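Local coordinates for protein phenylacetaldehyde dehydrogenase (Burkholderia cenocepacia, PDB 4O5H) that probably oxidises phenylacetaldehyde to phenylacetate with NAD+, as a member of the aldehyde dehydrogenase family, at residues A168-E173 and T501-V506; G357-A362 and F394-T399; L99-L104 and A227-G232; S288-L293 and G443-S448. All coordinates share one frame; numbering follows the deposited sequence.

Contact 1. Residues A168-E173 and T501-V506; sequences AYTRKE and TESKSV
Thr501 lays its CA and CB against the carbonyl oxygen of Glu173. At Glu502 the backbone pairs with Glu173 in both directions, Glu502 N reaching Glu173 O at 2.8 Å; the carboxylate leads away to Arg279 and to Arg490 of the second subunit. Ser503 faces Lys172 across a non-hydrogen-bonded pair, on the side of the sheet that also carries Thr170 and Ser505. The ladder is antiparallel throughout and joins strand 166-181 to the C-terminal strand 501-509, probably part of the oligomerisation region, as in other aldehyde dehydrogenases; Ser505 and Val506 carry the sheet on into a strand of the second subunit. Lys504, bent at chi3 (-75°), brings NZ to the syn lone pair of Glu173 OE2 at 2.8 Å. Glu173 OE2 takes Arg171 NE on its anti lone pair at 2.8 Å, and Arg171 NH2 on the same side but out of the carboxylate plane, in a less straight bond. Three nitrogens from two side chains thus grip OE2, while a water donates to OE1. Lys504 NZ also donates to Ile461 O and Val458 O of the second subunit, and Ser505 OG bonds to its Pro479 O. Val506 sets CB over one face of the Tyr169 ring, 3.7 Å from its centroid.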
loop_
_atom_site.group_PDB
_atom_site.type_symbol
_atom_site.label_atom_id
_atom_site.label_comp_id
_atom_site.label_asym_id
_atom_site.label_seq_id
_atom_site.Cartn_x
_atom_site.Cartn_y
_atom_site.Cartn_z
ATOM N N ALA A 168 -12.215 -23.475 -0.203
ATOM C CA ALA A 168 -11.771 -22.074 -0.095
ATOM C C ALA A 168 -10.408 -21.835 -0.739
ATOM O O ALA A 168 -9.535 -22.701 -0.667
ATOM C CB ALA A 168 -11.701 -21.671 1.373
ATOM N N TYR A 169 -10.297 -20.734 -1.473
ATOM C CA TYR A 169 -9.122 -20.399 -2.250
ATOM C C TYR A 169 -9.059 -18.913 -2.521
ATOM O O TYR A 169 -9.977 -18.206 -2.217
ATOM C CB TYR A 169 -9.078 -21.181 -3.556
ATOM C CG TYR A 169 -10.175 -20.880 -4.561
ATOM C CD1 TYR A 169 -11.413 -21.527 -4.503
ATOM C CD2 TYR A 169 -9.971 -19.975 -5.591
ATOM C CE1 TYR A 169 -12.416 -21.237 -5.423
ATOM C CE2 TYR A 169 -10.979 -19.695 -6.543
ATOM C CZ TYR A 169 -12.199 -20.340 -6.441
ATOM O OH TYR A 169 -13.187 -20.079 -7.344
ATOM N N THR A 170 -7.900 -18.443 -2.976
ATOM C CA THR A 170 -7.694 -17.080 -3.400
ATOM C C THR A 170 -7.363 -17.043 -4.894
ATOM O O THR A 170 -6.738 -17.984 -5.448
ATOM C CB THR A 170 -6.600 -16.341 -2.596
ATOM O OG1 THR A 170 -5.345 -16.981 -2.810
ATOM C CG2 THR A 170 -6.930 -16.339 -1.111
ATOM N N ARG A 171 -7.832 -15.991 -5.543
ATOM C CA ARG A 171 -7.531 -15.660 -6.937
ATOM C C ARG A 171 -6.793 -14.392 -6.965
ATOM O O ARG A 171 -7.092 -13.471 -6.181
ATOM C CB ARG A 171 -8.776 -15.286 -7.699
ATOM C CG ARG A 171 -9.689 -16.393 -8.013
ATOM C CD ARG A 171 -11.047 -15.908 -8.533
ATOM N NE ARG A 171 -11.005 -14.939 -9.610
ATOM C CZ ARG A 171 -10.833 -15.201 -10.897
ATOM N NH1 ARG A 171 -10.703 -16.444 -11.350
ATOM N NH2 ARG A 171 -10.806 -14.202 -11.743
ATOM N N LYS A 172 -5.833 -14.275 -7.866
ATOM C CA LYS A 172 -5.147 -13.021 -8.008
ATOM C C LYS A 172 -5.652 -12.397 -9.294
ATOM O O LYS A 172 -5.559 -13.012 -10.339
ATOM C CB LYS A 172 -3.634 -13.227 -7.955
ATOM C CG LYS A 172 -3.171 -13.580 -6.568
ATOM C CD LYS A 172 -1.664 -13.544 -6.466
ATOM C CE LYS A 172 -1.223 -13.939 -5.061
ATOM N NZ LYS A 172 0.253 -14.217 -5.116
ATOM N N GLU A 173 -6.326 -11.260 -9.193
ATOM C CA GLU A 173 -6.879 -10.624 -10.367
ATOM C C GLU A 173 -6.033 -9.403 -10.662
ATOM O O GLU A 173 -5.404 -8.867 -9.763
ATOM C CB GLU A 173 -8.317 -10.237 -10.087
ATOM C CG GLU A 173 -9.157 -11.475 -9.728
ATOM C CD GLU A 173 -10.633 -11.170 -9.557
ATOM O OE1 GLU A 173 -10.977 -9.999 -9.317
ATOM O OE2 GLU A 173 -11.440 -12.136 -9.647
ATOM N N THR A 501 -1.689 -7.013 -8.535
ATOM C CA THR A 501 -2.859 -7.831 -8.420
ATOM C C THR A 501 -3.679 -7.450 -7.190
ATOM O O THR A 501 -3.183 -6.812 -6.281
ATOM C CB THR A 501 -2.538 -9.321 -8.315
ATOM O OG1 THR A 501 -1.867 -9.587 -7.094
ATOM C CG2 THR A 501 -1.722 -9.789 -9.486
ATOM N N GLU A 502 -4.961 -7.825 -7.234
ATOM C CA GLU A 502 -5.896 -7.659 -6.145
ATOM C C GLU A 502 -6.392 -9.070 -5.805
ATOM O O GLU A 502 -6.762 -9.834 -6.687
ATOM C CB GLU A 502 -7.049 -6.755 -6.588
ATOM C CG GLU A 502 -8.007 -6.343 -5.467
ATOM C CD GLU A 502 -7.543 -5.191 -4.631
ATOM O OE1 GLU A 502 -6.788 -4.344 -5.154
ATOM O OE2 GLU A 502 -8.007 -5.069 -3.468
ATOM N N SER A 503 -6.314 -9.440 -4.528
ATOM C CA SER A 503 -6.622 -10.786 -4.108
ATOM C C SER A 503 -8.129 -10.907 -3.851
ATOM O O SER A 503 -8.738 -10.041 -3.204
ATOM C CB SER A 503 -5.838 -11.104 -2.836
ATOM O OG SER A 503 -5.984 -12.450 -2.444
ATOM N N LYS A 504 -8.742 -11.944 -4.385
ATOM C CA LYS A 504 -10.139 -12.263 -4.129
ATOM C C LYS A 504 -10.190 -13.603 -3.417
ATOM O O LYS A 504 -9.759 -14.619 -3.983
ATOM C CB LYS A 504 -10.942 -12.313 -5.440
ATOM C CG LYS A 504 -12.393 -12.803 -5.295
ATOM C CD LYS A 504 -13.124 -12.906 -6.622
ATOM C CE LYS A 504 -13.513 -11.549 -7.155
ATOM N NZ LYS A 504 -13.940 -11.628 -8.595
ATOM N N SER A 505 -10.723 -13.624 -2.208
ATOM C CA SER A 505 -10.975 -14.876 -1.528
ATOM C C SER A 505 -12.332 -15.454 -1.997
ATOM O O SER A 505 -13.278 -14.725 -2.180
ATOM C CB SER A 505 -10.993 -14.681 -0.032
ATOM O OG SER A 505 -9.722 -14.323 0.430
ATOM N N VAL A 506 -12.384 -16.770 -2.171
ATOM C CA VAL A 506 -13.580 -17.476 -2.579
ATOM C C VAL A 506 -13.828 -18.600 -1.581
ATOM O O VAL A 506 -12.912 -19.379 -1.288
ATOM C CB VAL A 506 -13.416 -18.069 -3.994
ATOM C CG1 VAL A 506 -14.702 -18.748 -4.457
ATOM C CG2 VAL A 506 -13.044 -16.955 -4.979
HETATM O O HOH W 1 -13.275 -8.672 -10.050
#

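Contact 2. Residues G357-A362 and F394-T399; sequences GPLVSA and FFVEPT
Leu359 N donates to Phe394 O at 2.9 Å, the direct hydrogen bond between two irregular loops. The donor stands well above the carbonyl plane, 45° out of it, and so does not use a lone pair. A second, indirect link lies beside it: one water donates to Gly357 O at 2.7 Å and accepts from Val396 N at 3.0 Å. Around these bonds the side chains close in. Pro358 places CB over the centre of the Phe395 ring, 3.7 Å from the centroid, a CH-pi contact in which the two side chains run alongside each other; CD reaches CE1 near the rim. The Phe394 ring lies against the backbone instead, with Ala362 N 3.5 Å above its centre and Ser361 C nearer the rim on the same face, while Leu359 O sits at its edge. Leu359 CD1 touches Val396 CG2 at 3.7 Å. Ser361 is the N-cap of helix 362-378, its OG bonded to Gln364 N, and the Phe394 ring lies on the start of that helix and also reaches Arg365. The backbone bond and the water bridge thus set the spacing of the two loops, while the rings cover Pro358 and the helix start.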
loop_
_atom_site.group_PDB
_atom_site.type_symbol
_atom_site.label_atom_id
_atom_site.label_comp_id
_atom_site.label_asym_id
_atom_site.label_seq_id
_atom_site.Cartn_x
_atom_site.Cartn_y
_atom_site.Cartn_z
ATOM N N GLY A 357 27.795 13.720 -17.459
ATOM C CA GLY A 357 27.008 14.573 -18.323
ATOM C C GLY A 357 26.492 15.809 -17.599
ATOM O O GLY A 357 26.775 15.999 -16.431
ATOM N N PRO A 358 25.699 16.638 -18.280
ATOM C CA PRO A 358 25.037 17.789 -17.633
ATOM C C PRO A 358 23.875 17.302 -16.797
ATOM O O PRO A 358 23.461 16.139 -16.929
ATOM C CB PRO A 358 24.502 18.595 -18.841
ATOM C CG PRO A 358 24.187 17.539 -19.837
ATOM C CD PRO A 358 25.260 16.473 -19.664
ATOM N N LEU A 359 23.336 18.173 -15.976
ATOM C CA LEU A 359 22.091 17.922 -15.325
ATOM C C LEU A 359 20.968 18.106 -16.331
ATOM O O LEU A 359 21.163 18.681 -17.392
ATOM C CB LEU A 359 21.953 18.825 -14.094
ATOM C CG LEU A 359 23.130 18.799 -13.105
ATOM C CD1 LEU A 359 22.780 19.546 -11.823
ATOM C CD2 LEU A 359 23.578 17.385 -12.752
ATOM N N VAL A 360 19.771 17.681 -15.976
ATOM C CA VAL A 360 18.692 17.569 -16.954
ATOM C C VAL A 360 18.132 18.914 -17.423
ATOM O O VAL A 360 17.585 19.007 -18.510
ATOM C CB VAL A 360 17.567 16.674 -16.417
ATOM C CG1 VAL A 360 16.680 17.454 -15.442
ATOM C CG2 VAL A 360 16.745 16.145 -17.549
ATOM N N SER A 361 18.219 19.942 -16.594
ATOM C CA SER A 361 17.580 21.215 -16.910
ATOM C C SER A 361 18.251 22.370 -16.189
ATOM O O SER A 361 19.007 22.189 -15.224
ATOM C CB SER A 361 16.099 21.222 -16.493
ATOM O OG SER A 361 15.965 21.117 -15.080
ATOM N N ALA A 362 17.942 23.576 -16.635
ATOM C CA ALA A 362 18.416 24.756 -15.916
ATOM C C ALA A 362 17.887 24.786 -14.504
ATOM O O ALA A 362 18.581 25.228 -13.605
ATOM C CB ALA A 362 18.034 26.032 -16.690
ATOM N N PHE A 394 23.774 22.357 -19.068
ATOM C CA PHE A 394 23.452 22.513 -17.652
ATOM C C PHE A 394 24.444 21.741 -16.770
ATOM O O PHE A 394 24.075 20.925 -15.920
ATOM C CB PHE A 394 22.002 22.118 -17.379
ATOM C CG PHE A 394 21.035 22.689 -18.362
ATOM C CD1 PHE A 394 21.009 24.061 -18.598
ATOM C CD2 PHE A 394 20.172 21.876 -19.070
ATOM C CE1 PHE A 394 20.110 24.612 -19.507
ATOM C CE2 PHE A 394 19.273 22.418 -19.977
ATOM C CZ PHE A 394 19.228 23.772 -20.192
ATOM N N PHE A 395 25.721 22.062 -16.923
ATOM C CA PHE A 395 26.797 21.306 -16.310
ATOM C C PHE A 395 27.134 21.834 -14.913
ATOM O O PHE A 395 27.129 23.050 -14.681
ATOM C CB PHE A 395 28.041 21.402 -17.195
ATOM C CG PHE A 395 27.946 20.604 -18.468
ATOM C CD1 PHE A 395 28.208 19.242 -18.477
ATOM C CD2 PHE A 395 27.644 21.240 -19.666
ATOM C CE1 PHE A 395 28.170 18.510 -19.654
ATOM C CE2 PHE A 395 27.586 20.514 -20.829
ATOM C CZ PHE A 395 27.848 19.145 -20.824
ATOM N N VAL A 396 27.447 20.900 -14.024
ATOM C CA VAL A 396 27.892 21.170 -12.678
ATOM C C VAL A 396 29.031 20.223 -12.322
ATOM O O VAL A 396 29.035 19.057 -12.734
ATOM C CB VAL A 396 26.733 20.911 -11.712
ATOM C CG1 VAL A 396 27.228 20.951 -10.277
ATOM C CG2 VAL A 396 25.643 21.940 -11.946
ATOM N N GLU A 397 30.051 20.746 -11.635
ATOM C CA GLU A 397 31.209 19.932 -11.210
ATOM C C GLU A 397 30.864 18.907 -10.148
ATOM O O GLU A 397 30.091 19.211 -9.238
ATOM C CB GLU A 397 32.258 20.819 -10.609
ATOM C CG GLU A 397 32.860 21.781 -11.594
ATOM C CD GLU A 397 33.943 22.590 -10.956
ATOM O OE1 GLU A 397 33.892 22.824 -9.720
ATOM O OE2 GLU A 397 34.844 22.980 -11.711
ATOM N N PRO A 398 31.386 17.684 -10.277
ATOM C CA PRO A 398 31.298 16.740 -9.190
ATOM C C PRO A 398 31.880 17.410 -7.969
ATOM O O PRO A 398 32.988 17.923 -8.022
ATOM C CB PRO A 398 32.176 15.576 -9.631
ATOM C CG PRO A 398 32.209 15.670 -11.104
ATOM C CD PRO A 398 32.132 17.133 -11.418
ATOM N N THR A 399 31.128 17.388 -6.878
ATOM C CA THR A 399 31.428 18.168 -5.714
ATOM C C THR A 399 31.458 17.317 -4.448
ATOM O O THR A 399 30.550 16.502 -4.200
ATOM C CB THR A 399 30.382 19.288 -5.596
ATOM O OG1 THR A 399 30.494 20.116 -6.744
ATOM C CG2 THR A 399 30.618 20.130 -4.394
HETATM O O HOH W 2 27.085 18.037 -14.719
#

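Contact 3. Residues L99-L104 and A227-G232; sequences LVLADL and AGFPDG. With EDO (1,2-ethanediol), chain H.
The Phe229 ring is met obliquely by Leu101, whose CD2 comes within 4.1 Å of Phe229 CE2, the two side chains crossing at about a right angle. Ile224 of helix 215-227 also touches this ring, as do Leu97 and Met98 from the preceding turn of helix 91-107, so the phenyl group is wedged between two helices. Leu101 has CG anti to its backbone N (chi1 177°), which carries its branched end across to the phenylalanine, while its CB rests on Ala227 CB at 4.0 Å. Ala227 is the small residue on which the contact centres: its methyl group points at helix 91-107 and meets three side chains there. Val100 comes to it through CG1, 3.8 Å from Ala227 CA, and Leu104 brings CD1 to 3.7 Å from Ala227 N. No hydrogen bond crosses between the segments, and the side-chain contacts are all apolar. On the helix, Asp103 binds a 1,2-ethanediol, probably from the crystallisation liquor, and its OD1 forms a salt bridge with Arg140 of helix 124-145. Gly228, at positive phi (105°), ends helix 215-227. The arrangement is the C-terminal end of one helix, closed by a Schellman motif, packed against the flank of another, beside the mixed sheet that includes strands 204-208 and 234-236, part of what is, as in relatives, probably the nucleotide-binding domain.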
loop_
_atom_site.group_PDB
_atom_site.type_symbol
_atom_site.label_atom_id
_atom_site.label_comp_id
_atom_site.label_asym_id
_atom_site.label_seq_id
_atom_site.Cartn_x
_atom_site.Cartn_y
_atom_site.Cartn_z
ATOM N N LEU A 99 7.626 -10.902 -24.518
ATOM C CA LEU A 99 8.925 -11.403 -24.993
ATOM C C LEU A 99 9.346 -10.782 -26.314
ATOM O O LEU A 99 10.527 -10.445 -26.525
ATOM C CB LEU A 99 8.912 -12.938 -25.116
ATOM C CG LEU A 99 8.789 -13.692 -23.805
ATOM C CD1 LEU A 99 8.539 -15.178 -24.065
ATOM C CD2 LEU A 99 10.030 -13.501 -22.953
ATOM N N VAL A 100 8.383 -10.612 -27.204
ATOM C CA VAL A 100 8.599 -9.914 -28.463
ATOM C C VAL A 100 9.054 -8.481 -28.199
ATOM O O VAL A 100 9.980 -8.001 -28.826
ATOM C CB VAL A 100 7.307 -9.913 -29.331
ATOM C CG1 VAL A 100 7.460 -8.992 -30.541
ATOM C CG2 VAL A 100 7.003 -11.334 -29.816
ATOM N N LEU A 101 8.412 -7.808 -27.269
ATOM C CA LEU A 101 8.786 -6.446 -26.949
ATOM C C LEU A 101 10.208 -6.348 -26.403
ATOM O O LEU A 101 10.971 -5.459 -26.824
ATOM C CB LEU A 101 7.782 -5.838 -25.964
ATOM C CG LEU A 101 8.062 -4.412 -25.459
ATOM C CD1 LEU A 101 8.143 -3.441 -26.635
ATOM C CD2 LEU A 101 6.976 -4.016 -24.480
ATOM N N ALA A 102 10.598 -7.278 -25.529
ATOM C CA ALA A 102 11.963 -7.275 -25.040
ATOM C C ALA A 102 12.998 -7.420 -26.178
ATOM O O ALA A 102 14.019 -6.742 -26.176
ATOM C CB ALA A 102 12.165 -8.372 -24.003
ATOM N N ASP A 103 12.732 -8.315 -27.124
ATOM C CA ASP A 103 13.612 -8.447 -28.290
ATOM C C ASP A 103 13.663 -7.167 -29.142
ATOM O O ASP A 103 14.724 -6.785 -29.612
ATOM C CB ASP A 103 13.152 -9.604 -29.165
ATOM C CG ASP A 103 13.505 -10.966 -28.589
ATOM O OD1 ASP A 103 14.435 -11.067 -27.754
ATOM O OD2 ASP A 103 12.859 -11.965 -29.049
ATOM N N LEU A 104 12.511 -6.524 -29.354
ATOM C CA LEU A 104 12.470 -5.292 -30.125
ATOM C C LEU A 104 13.292 -4.187 -29.462
ATOM O O LEU A 104 13.937 -3.423 -30.156
ATOM C CB LEU A 104 11.030 -4.825 -30.345
ATOM C CG LEU A 104 10.169 -5.634 -31.313
ATOM C CD1 LEU A 104 8.731 -5.170 -31.263
ATOM C CD2 LEU A 104 10.663 -5.487 -32.748
ATOM N N ALA A 227 5.006 -4.757 -31.303
ATOM C CA ALA A 227 4.981 -6.050 -30.640
ATOM C C ALA A 227 3.609 -6.728 -30.695
ATOM O O ALA A 227 3.525 -7.924 -30.597
ATOM C CB ALA A 227 5.478 -5.951 -29.197
ATOM N N GLY A 228 2.563 -5.964 -30.947
ATOM C CA GLY A 228 1.238 -6.485 -31.183
ATOM C C GLY A 228 0.274 -6.311 -30.013
ATOM O O GLY A 228 -0.782 -6.895 -30.003
ATOM N N PHE A 229 0.579 -5.435 -29.057
ATOM C CA PHE A 229 -0.388 -5.224 -27.952
ATOM C C PHE A 229 -1.683 -4.589 -28.445
ATOM O O PHE A 229 -1.642 -3.715 -29.256
ATOM C CB PHE A 229 0.229 -4.398 -26.850
ATOM C CG PHE A 229 1.284 -5.158 -26.057
ATOM C CD1 PHE A 229 0.917 -5.927 -24.969
ATOM C CD2 PHE A 229 2.629 -5.119 -26.432
ATOM C CE1 PHE A 229 1.863 -6.638 -24.251
ATOM C CE2 PHE A 229 3.583 -5.856 -25.744
ATOM C CZ PHE A 229 3.207 -6.593 -24.637
ATOM N N PRO A 230 -2.837 -5.028 -27.926
ATOM C CA PRO A 230 -4.083 -4.444 -28.391
ATOM C C PRO A 230 -4.141 -2.964 -28.045
ATOM O O PRO A 230 -3.563 -2.519 -27.051
ATOM C CB PRO A 230 -5.135 -5.207 -27.587
ATOM C CG PRO A 230 -4.536 -6.545 -27.350
ATOM C CD PRO A 230 -3.068 -6.268 -27.168
ATOM N N ASP A 231 -4.840 -2.217 -28.864
ATOM C CA ASP A 231 -4.993 -0.795 -28.637
ATOM C C ASP A 231 -5.603 -0.485 -27.262
ATOM O O ASP A 231 -6.542 -1.159 -26.809
ATOM C CB ASP A 231 -5.890 -0.180 -29.724
ATOM C CG ASP A 231 -5.231 -0.204 -31.092
ATOM O OD1 ASP A 231 -4.006 0.040 -31.226
ATOM O OD2 ASP A 231 -5.944 -0.496 -32.038
ATOM N N GLY A 232 -5.042 0.536 -26.614
ATOM C CA GLY A 232 -5.533 1.008 -25.347
ATOM C C GLY A 232 -4.929 0.289 -24.139
ATOM O O GLY A 232 -5.153 0.697 -23.011
HETATM C C1 EDO H . 14.518 -14.620 -27.536
HETATM O O1 EDO H . 13.239 -14.095 -27.112
HETATM C C2 EDO H . 15.708 -14.135 -26.681
HETATM O O2 EDO H . 16.710 -13.334 -27.387
#

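Contact 4. Residues S288-L293 and G443-S448; sequences SPVIVL and GASIWS
Pro289 O accepts from Ser445 N at 3.0 Å and opens a ladder of four backbone hydrogen bonds. Ser445 O then takes Ile291 N at 2.7 Å, Ile291 O takes Trp447 N, and Trp447 O takes Leu293 N, each strand donating and accepting in turn as in parallel pairing. Weaker CA-H...O contacts lie between, such as Ala444 CA to Pro289 O at 3.3 Å. These neighbouring strands, 288-292 and 443-447, lie within a seven-stranded sheet, with strand 320-326 beyond the first and strand 465-468 beyond the second; the sheet probably belongs to the catalytic domain, as in other aldehyde dehydrogenases. Among polar side chains, Trp447 NE1 donates to Ser445 OG at 3.0 Å, the hydroxyl lying near the indole plane. The same OG is hydrogen-bonded to His471 ND1. Ser448 OG turns to Asp295. Apolar contacts lie chiefly on the face of Val290, Val292, Ser445 and Trp447. Val290 CG1 sits obliquely to the indole, 3.8 Å from Trp447 CD1, and Val292 CG2 touches Trp447 CB. Helix 298-310 covers the two valines through Val305. Beyond the bridges, Pro289 CG meets Ala444 CB at 3.9 Å. Leu293 CD1 lies 3.6 Å from Ser448 CB, brought there with CG anti to the carbonyl carbon (chi1 -58°).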
loop_
_atom_site.group_PDB
_atom_site.type_symbol
_atom_site.label_atom_id
_atom_site.label_comp_id
_atom_site.label_asym_id
_atom_site.label_seq_id
_atom_site.Cartn_x
_atom_site.Cartn_y
_atom_site.Cartn_z
ATOM N N SER A 288 20.583 8.585 1.006
ATOM C CA SER A 288 21.095 7.287 1.371
ATOM C C SER A 288 22.518 7.385 1.889
ATOM O O SER A 288 23.363 8.075 1.290
ATOM C CB SER A 288 21.083 6.366 0.163
ATOM O OG SER A 288 19.765 6.225 -0.367
ATOM N N PRO A 289 22.810 6.706 3.002
ATOM C CA PRO A 289 24.166 6.766 3.570
ATOM C C PRO A 289 25.047 5.652 3.051
ATOM O O PRO A 289 24.567 4.591 2.714
ATOM C CB PRO A 289 23.923 6.549 5.048
ATOM C CG PRO A 289 22.717 5.676 5.107
ATOM C CD PRO A 289 21.853 6.103 3.941
ATOM N N VAL A 290 26.350 5.901 3.062
ATOM C CA VAL A 290 27.371 4.965 2.681
ATOM C C VAL A 290 28.290 4.844 3.885
ATOM O O VAL A 290 28.934 5.831 4.290
ATOM C CB VAL A 290 28.158 5.548 1.503
ATOM C CG1 VAL A 290 29.353 4.675 1.157
ATOM C CG2 VAL A 290 27.247 5.728 0.295
ATOM N N ILE A 291 28.359 3.664 4.473
ATOM C CA ILE A 291 29.141 3.455 5.697
ATOM C C ILE A 291 30.384 2.657 5.385
ATOM O O ILE A 291 30.294 1.524 4.952
ATOM C CB ILE A 291 28.307 2.694 6.722
ATOM C CG1 ILE A 291 27.046 3.484 7.062
ATOM C CG2 ILE A 291 29.114 2.400 7.988
ATOM C CD1 ILE A 291 26.073 2.681 7.914
ATOM N N VAL A 292 31.536 3.248 5.627
ATOM C CA VAL A 292 32.810 2.588 5.358
ATOM C C VAL A 292 33.498 2.174 6.645
ATOM O O VAL A 292 33.899 3.017 7.467
ATOM C CB VAL A 292 33.721 3.520 4.539
ATOM C CG1 VAL A 292 35.045 2.818 4.188
ATOM C CG2 VAL A 292 32.977 3.973 3.268
ATOM N N LEU A 293 33.661 0.864 6.806
ATOM C CA LEU A 293 34.316 0.312 8.000
ATOM C C LEU A 293 35.839 0.306 7.842
ATOM O O LEU A 293 36.347 0.391 6.730
ATOM C CB LEU A 293 33.767 -1.083 8.315
ATOM C CG LEU A 293 32.258 -1.156 8.548
ATOM C CD1 LEU A 293 31.829 -2.528 9.044
ATOM C CD2 LEU A 293 31.777 -0.066 9.510
ATOM N N GLY A 443 17.782 3.651 0.510
ATOM C CA GLY A 443 18.925 2.804 0.315
ATOM C C GLY A 443 20.028 3.110 1.321
ATOM O O GLY A 443 19.957 4.104 2.079
ATOM N N ALA A 444 21.033 2.255 1.304
ATOM C CA ALA A 444 22.212 2.414 2.113
ATOM C C ALA A 444 23.263 1.418 1.681
ATOM O O ALA A 444 22.905 0.387 1.128
ATOM C CB ALA A 444 21.878 2.156 3.555
ATOM N N SER A 445 24.548 1.704 1.934
ATOM C CA SER A 445 25.556 0.669 1.751
ATOM C C SER A 445 26.575 0.615 2.888
ATOM O O SER A 445 26.794 1.596 3.608
ATOM C CB SER A 445 26.270 0.780 0.391
ATOM O OG SER A 445 26.997 2.010 0.261
ATOM N N ILE A 446 27.182 -0.551 3.006
ATOM C CA ILE A 446 28.212 -0.860 3.956
ATOM C C ILE A 446 29.411 -1.387 3.175
ATOM O O ILE A 446 29.242 -2.260 2.303
ATOM C CB ILE A 446 27.741 -1.971 4.889
ATOM C CG1 ILE A 446 26.471 -1.566 5.631
ATOM C CG2 ILE A 446 28.835 -2.299 5.872
ATOM C CD1 ILE A 446 25.754 -2.756 6.243
ATOM N N TRP A 447 30.604 -0.881 3.475
ATOM C CA TRP A 447 31.829 -1.265 2.791
ATOM C C TRP A 447 32.723 -1.922 3.838
ATOM O O TRP A 447 33.215 -1.227 4.725
ATOM C CB TRP A 447 32.500 -0.029 2.099
ATOM C CG TRP A 447 31.594 0.410 0.997
ATOM C CD1 TRP A 447 30.407 1.042 1.138
ATOM C CD2 TRP A 447 31.751 0.143 -0.403
ATOM N NE1 TRP A 447 29.827 1.231 -0.089
ATOM C CE2 TRP A 447 30.628 0.678 -1.050
ATOM C CE3 TRP A 447 32.749 -0.473 -1.166
ATOM C CZ2 TRP A 447 30.434 0.588 -2.425
ATOM C CZ3 TRP A 447 32.568 -0.556 -2.515
ATOM C CH2 TRP A 447 31.406 -0.019 -3.141
ATOM N N SER A 448 32.955 -3.234 3.687
ATOM C CA SER A 448 33.683 -4.063 4.639
ATOM C C SER A 448 33.779 -5.496 4.118
ATOM O O SER A 448 33.052 -5.867 3.177
ATOM C CB SER A 448 32.937 -4.101 5.969
ATOM O OG SER A 448 33.647 -4.833 6.948
#

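How the contacts relate
Contacts 1 and 4 are both strand pairings but belong to different sheets, and one is antiparallel, the other parallel: the pair of contact 1 lies at the periphery, its centre about 30 Å from the centre of the chain, and carries a salt-bridge network and polar links to the second subunit, whereas the pair of contact 4 is entirely buried and mostly apolar. Contacts 2 and 3 involve loops. Contact 3 is a buried, apolar meeting of a helix end with a helix flank; contact 2, partly buried, adds a direct bond and a water bridge. Contact 2 is nested within the chain loop closed by contact 4, their nearest atoms about 12 Å apart, while contacts 1 and 3 interleave along the chain.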